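Local coordinates for protein arsenic responsive repressor ArsR (Corynebacterium glutamicum ATCC 13032, PDB 6J0E) that probably represses transcription by binding operator DNA as a winged-helix dimer and releases it when trivalent arsenic binds, at residues 56-59 with 60-64; 74-77 with 78-82. All coordinates share one frame; numbering follows the deposited sequence.

Contact 1: 56-59 with 60-64; sequences GPVS and VNELT
Ser59 is the N-cap of helix 60-67: its OG takes the N-H of Glu62, while its carbonyl begins the helix's i to i+4 ladder. The polar part of the contact converges on Ser59, with Glu62 N giving a bond to Ser59 OG (3.2 Å, 155°) and a weak one to Ser59 O. A chi1 of 68° sets the hydroxyl between backbone N and carbonyl carbon, and from there it reaches the start of the helix. Ser59 O also accepts the first i to i+4 bond, from Leu63 N at 3.1 Å. Further on, Thr64 OG1 donates to Asn61 O at 2.8 Å, from a position tilted out of the carbonyl plane.

The apolar part rests on one methyl of Val58: CG1, anti to the backbone N (chi1 172°), meets Leu63 CG 3.8 Å from Val58 CG1. The extended Glu62 chain crosses that of Val58 at about a right angle, in van der Waals contact, with Glu62 OE1 3.6 Å from Val58 CG1. Leu50 of helix 41-52 touches both Val58 and Leu63, whereas the backbone of Val58 pairs with His98 of strand 95-100. Ser59 OG and O thus accept first-turn N-H groups that lack carbonyls of a preceding turn, while the Val58 methyl covers Leu63.

Contact 2: 74-77 with 78-82; sequences ISHH and LKKMT
Four i to i+4 backbone bonds join residues 74-77 to 78-82, the shortest being Leu78 N to Ile74 O at 2.8 Å; Lys80 N to His76 O and Met81 N to His77 O are as straight, at 160° and 159°. Leu78 O is gripped twice, by Thr82 N and by Thr82 OG1, each at 2.9 Å and from opposite faces of the carbonyl plane. Among the side chains with partners beyond these residues, His77 ND1 is hydrogen-bonded to Arg43 NE, and Lys79 NZ forms a salt bridge with Glu83 OE1.

On the exposed side, Lys80 CG lies over one face of the His76 ring, offset toward the rim, and the bend at chi2 (-66°) carries the chain across the ring so that Lys80 CE comes within 3.6 Å of His76 CE1. On the buried side, Ile74 CG2 meets Leu78 CD1 at 3.6 Å. Met81, bent at chi3, turns its CE methyl to 3.3 Å from His77 O; Arg43 also touches Met81. Helix 60-67 followed by helix 71-83 is the helix-turn-helix of the ArsR family, and helix 71-83 holds the place of the recognition helix, which in such winged-helix repressors probably enters the major groove.

Contact 1 joins strand 58-59 to the start of helix 60-67; contact 2 lies within the next helix, 71-83, and together they illustrate how the same local i to i+4 bonding serves different places in a fold. Contact 1 is a surface contact at a helix start, where a serine cap substitutes for a preceding turn; contact 2, partly buried, has a regular backbone ladder, a hydrophobic side and a basic outer one. They meet directly: Val60 CG2 packs on Leu78 CD1 at 3.3 Å, and Thr64 CG2 lies 3.9 Å from Ile74 CG1. Both also face helix 41-52, contact 1 through Val58 and Leu63, contact 2 through His77, Lys80 and Met81.

Contact 1: 56-59 with 60-64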
ATOM      1  N   GLY B  56       5.785  -2.600 -19.730  1.00 18.67           N
ATOM      2  CA  GLY B  56       6.980  -2.694 -20.578  1.00 20.89           C
ATOM      3  C   GLY B  56       8.020  -1.679 -20.253  1.00 18.17           C
ATOM      4  O   GLY B  56       7.704  -0.670 -19.704  1.00 14.95           O
ATOM      5  N   PRO B  57       9.262  -1.960 -20.618  1.00 19.00           N
ATOM      6  CA  PRO B  57      10.305  -1.004 -20.461  1.00 16.75           C
ATOM      7  C   PRO B  57      10.115   0.178 -21.344  1.00 16.17           C
ATOM      8  O   PRO B  57       9.734  -0.013 -22.483  1.00 16.55           O
ATOM      9  CB  PRO B  57      11.580  -1.848 -20.834  1.00 19.12           C
ATOM     10  CG  PRO B  57      11.093  -2.892 -21.704  1.00 21.10           C
ATOM     11  CD  PRO B  57       9.830  -3.287 -21.026  1.00 18.25           C
ATOM     12  N   VAL B  58      10.329   1.391 -20.827  1.00 16.14           N
ATOM     13  CA  VAL B  58      10.118   2.650 -21.553  1.00 15.68           C
ATOM     14  C   VAL B  58      11.413   3.491 -21.401  1.00 15.77           C
ATOM     15  O   VAL B  58      12.043   3.472 -20.348  1.00 12.42           O
ATOM     16  CB  VAL B  58       8.829   3.293 -20.971  1.00 21.08           C
ATOM     17  CG1 VAL B  58       8.566   4.684 -21.478  1.00 20.88           C
ATOM     18  CG2 VAL B  58       7.600   2.405 -21.281  1.00 21.80           C
ATOM     19  N   SER B  59      11.800   4.233 -22.437  1.00 14.90           N
ATOM     20  CA  SER B  59      12.873   5.222 -22.337  1.00 13.59           C
ATOM     21  C   SER B  59      12.482   6.555 -21.674  1.00 13.07           C
ATOM     22  O   SER B  59      11.355   6.988 -21.719  1.00 12.89           O
ATOM     23  CB  SER B  59      13.435   5.562 -23.712  1.00 17.28           C
ATOM     24  OG  SER B  59      12.441   6.259 -24.413  1.00 19.05           O
ATOM     25  N   VAL B  60      13.471   7.222 -21.132  1.00 14.74           N
ATOM     26  CA  VAL B  60      13.232   8.596 -20.648  1.00 17.64           C
ATOM     27  C   VAL B  60      12.589   9.498 -21.704  1.00 17.36           C
ATOM     28  O   VAL B  60      11.656  10.229 -21.379  1.00 16.37           O
ATOM     29  CB  VAL B  60      14.487   9.201 -20.099  1.00 21.56           C
ATOM     30  CG1 VAL B  60      14.201  10.585 -19.515  1.00 19.82           C
ATOM     31  CG2 VAL B  60      15.015   8.303 -19.022  1.00 22.26           C
ATOM     32  N   ASN B  61      13.027   9.445 -22.939  1.00 17.75           N
ATOM     33  CA  ASN B  61      12.463  10.265 -24.062  1.00 23.76           C
ATOM     34  C   ASN B  61      10.991  10.040 -24.236  1.00 18.29           C
ATOM     35  O   ASN B  61      10.250  10.981 -24.393  1.00 16.76           O
ATOM     36  CB  ASN B  61      13.076   9.990 -25.409  1.00 28.56           C
ATOM     37  CG  ASN B  61      14.198  10.880 -25.674  1.00 34.03           C
ATOM     38  OD1 ASN B  61      14.857  11.319 -24.729  1.00 33.76           O
ATOM     39  ND2 ASN B  61      14.456  11.152 -26.944  1.00 36.76           N
ATOM     40  N   GLU B  62      10.568   8.794 -24.128  1.00 13.69           N
ATOM     41  CA  GLU B  62       9.167   8.487 -24.289  1.00 15.72           C
ATOM     42  C   GLU B  62       8.364   9.051 -23.088  1.00 15.49           C
ATOM     43  O   GLU B  62       7.254   9.606 -23.236  1.00 16.99           O
ATOM     44  CB  GLU B  62       9.004   6.985 -24.445  1.00 16.79           C
ATOM     45  CG  GLU B  62       7.548   6.534 -24.651  1.00 20.71           C
ATOM     46  CD  GLU B  62       7.321   5.006 -24.905  1.00 26.49           C
ATOM     47  OE1 GLU B  62       8.259   4.177 -25.058  1.00 22.30           O
ATOM     48  OE2 GLU B  62       6.124   4.618 -24.912  1.00 26.62           O
ATOM     49  N   LEU B  63       8.942   8.986 -21.896  1.00 14.32           N
ATOM     50  CA  LEU B  63       8.170   9.427 -20.742  1.00 12.21           C
ATOM     51  C   LEU B  63       8.117  10.976 -20.748  1.00 11.22           C
ATOM     52  O   LEU B  63       7.157  11.560 -20.278  1.00 11.53           O
ATOM     53  CB  LEU B  63       8.793   8.982 -19.317  1.00 13.29           C
ATOM     54  CG  LEU B  63       8.519   7.519 -18.952  1.00 13.59           C
ATOM     55  CD1 LEU B  63       9.560   7.205 -17.850  1.00 11.97           C
ATOM     56  CD2 LEU B  63       7.024   7.427 -18.594  1.00 15.58           C
ATOM     57  N   THR B  64       9.194  11.632 -21.249  1.00 12.27           N
ATOM     58  CA  THR B  64       9.157  13.136 -21.237  1.00 13.45           C
ATOM     59  C   THR B  64       8.064  13.563 -22.268  1.00 12.01           C
ATOM     60  O   THR B  64       7.341  14.534 -21.970  1.00 13.57           O
ATOM     61  CB  THR B  64      10.429  13.823 -21.638  1.00 15.27           C
ATOM     62  OG1 THR B  64      10.706  13.374 -22.935  1.00 22.06           O
ATOM     63  CG2 THR B  64      11.645  13.513 -20.674  1.00 16.73           C
TER

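Contact 2: 74-77 with 78-82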
ATOM      1  N   ILE B  74      12.440  14.090 -15.299  1.00 15.44           N
ATOM      2  CA  ILE B  74      12.105  12.688 -15.319  1.00 15.81           C
ATOM      3  C   ILE B  74      13.327  11.824 -14.990  1.00 14.56           C
ATOM      4  O   ILE B  74      13.245  10.837 -14.283  1.00 14.54           O
ATOM      5  CB  ILE B  74      11.622  12.237 -16.699  1.00 18.65           C
ATOM      6  CG1 ILE B  74      10.282  12.935 -17.091  1.00 21.57           C
ATOM      7  CG2 ILE B  74      11.379  10.742 -16.758  1.00 20.95           C
ATOM      8  CD1 ILE B  74       9.058  12.614 -16.309  1.00 21.26           C
ATOM      9  N   SER B  75      14.498  12.174 -15.541  1.00 13.35           N
ATOM     10  CA  SER B  75      15.679  11.399 -15.246  1.00 12.57           C
ATOM     11  C   SER B  75      15.970  11.404 -13.728  1.00 12.99           C
ATOM     12  O   SER B  75      16.411  10.400 -13.248  1.00 13.10           O
ATOM     13  CB  SER B  75      16.931  11.880 -15.973  1.00 14.24           C
ATOM     14  OG  SER B  75      16.829  11.446 -17.282  1.00 17.66           O
ATOM     15  N   HIS B  76      15.724  12.522 -13.035  1.00 13.67           N
ATOM     16  CA  HIS B  76      16.025  12.602 -11.584  1.00 13.89           C
ATOM     17  C   HIS B  76      15.112  11.548 -10.858  1.00 15.53           C
ATOM     18  O   HIS B  76      15.524  10.793  -9.982  1.00 12.42           O
ATOM     19  CB  HIS B  76      15.740  13.995 -11.071  1.00 17.47           C
ATOM     20  CG  HIS B  76      15.720  14.098  -9.582  1.00 18.45           C
ATOM     21  ND1 HIS B  76      16.876  14.339  -8.875  1.00 23.24           N
ATOM     22  CD2 HIS B  76      14.713  14.070  -8.689  1.00 19.50           C
ATOM     23  CE1 HIS B  76      16.586  14.419  -7.587  1.00 24.01           C
ATOM     24  NE2 HIS B  76      15.270  14.288  -7.456  1.00 22.53           N
ATOM     25  N   HIS B  77      13.857  11.566 -11.244  1.00 11.16           N
ATOM     26  CA  HIS B  77      12.793  10.748 -10.599  1.00 12.53           C
ATOM     27  C   HIS B  77      13.081   9.288 -10.893  1.00 11.73           C
ATOM     28  O   HIS B  77      12.934   8.459 -10.013  1.00 11.65           O
ATOM     29  CB  HIS B  77      11.436  11.168 -10.994  1.00 13.87           C
ATOM     30  CG  HIS B  77      10.986  12.446 -10.346  1.00 13.86           C
ATOM     31  ND1 HIS B  77      11.019  12.633  -8.976  1.00 14.60           N
ATOM     32  CD2 HIS B  77      10.486  13.590 -10.872  1.00 15.08           C
ATOM     33  CE1 HIS B  77      10.668  13.880  -8.705  1.00 15.82           C
ATOM     34  NE2 HIS B  77      10.244  14.444  -9.826  1.00 15.02           N
ATOM     35  N   LEU B  78      13.489   8.997 -12.121  1.00 10.43           N
ATOM     36  CA  LEU B  78      13.758   7.662 -12.469  1.00 10.75           C
ATOM     37  C   LEU B  78      14.943   7.101 -11.657  1.00 11.26           C
ATOM     38  O   LEU B  78      14.927   5.933 -11.290  1.00 11.36           O
ATOM     39  CB  LEU B  78      14.043   7.473 -13.929  1.00 11.63           C
ATOM     40  CG  LEU B  78      12.843   7.759 -14.802  1.00 10.52           C
ATOM     41  CD1 LEU B  78      13.309   7.701 -16.238  1.00 12.22           C
ATOM     42  CD2 LEU B  78      11.802   6.691 -14.624  1.00 10.19           C
ATOM     43  N   LYS B  79      15.923   7.961 -11.461  1.00  9.91           N
ATOM     44  CA  LYS B  79      17.125   7.529 -10.748  1.00 12.00           C
ATOM     45  C   LYS B  79      16.646   7.179  -9.237  1.00 12.80           C
ATOM     46  O   LYS B  79      17.074   6.212  -8.687  1.00 13.62           O
ATOM     47  CB  LYS B  79      18.193   8.629 -10.847  1.00 13.56           C
ATOM     48  CG  LYS B  79      19.456   8.271 -10.128  1.00 16.53           C
ATOM     49  CD  LYS B  79      20.586   9.028 -10.720  1.00 17.51           C
ATOM     50  CE  LYS B  79      21.841   8.660  -9.975  1.00 19.74           C
ATOM     51  NZ  LYS B  79      21.754   9.183  -8.634  1.00 21.89           N
ATOM     52  N   LYS B  80      15.853   8.029  -8.607  1.00 12.69           N
ATOM     53  CA  LYS B  80      15.444   7.819  -7.220  1.00 12.83           C
ATOM     54  C   LYS B  80      14.591   6.531  -7.134  1.00 11.12           C
ATOM     55  O   LYS B  80      14.821   5.751  -6.267  1.00 10.58           O
ATOM     56  CB  LYS B  80      14.667   9.029  -6.727  1.00 14.99           C
ATOM     57  CG  LYS B  80      15.557  10.295  -6.657  1.00 15.80           C
ATOM     58  CD  LYS B  80      16.674  10.207  -5.621  1.00 18.52           C
ATOM     59  CE  LYS B  80      17.345  11.636  -5.511  1.00 17.66           C
ATOM     60  NZ  LYS B  80      18.486  11.383  -4.607  1.00 20.08           N
ATOM     61  N   MET B  81      13.726   6.277  -8.114  1.00  9.70           N
ATOM     62  CA  MET B  81      12.909   5.122  -8.094  1.00  9.24           C
ATOM     63  C   MET B  81      13.687   3.807  -8.344  1.00  8.63           C
ATOM     64  O   MET B  81      13.384   2.779  -7.797  1.00 10.38           O
ATOM     65  CB  MET B  81      11.712   5.236  -8.991  1.00 12.48           C
ATOM     66  CG  MET B  81      10.729   6.202  -8.371  1.00 18.92           C
ATOM     67  SD  MET B  81       9.338   6.084  -9.471  1.00 32.91           S
ATOM     68  CE  MET B  81       9.878   7.289 -10.593  1.00 12.92           C
ATOM     69  N   THR B  82      14.676   3.913  -9.221  1.00  8.17           N
ATOM     70  CA  THR B  82      15.589   2.779  -9.487  1.00  8.69           C
ATOM     71  C   THR B  82      16.500   2.508  -8.193  1.00  9.63           C
ATOM     72  O   THR B  82      16.702   1.402  -7.947  1.00  7.66           O
ATOM     73  CB  THR B  82      16.461   3.093 -10.675  1.00  9.28           C
ATOM     74  OG1 THR B  82      15.636   3.194 -11.853  1.00 10.05           O
ATOM     75  CG2 THR B  82      17.472   2.007 -10.926  1.00  8.90           C
TER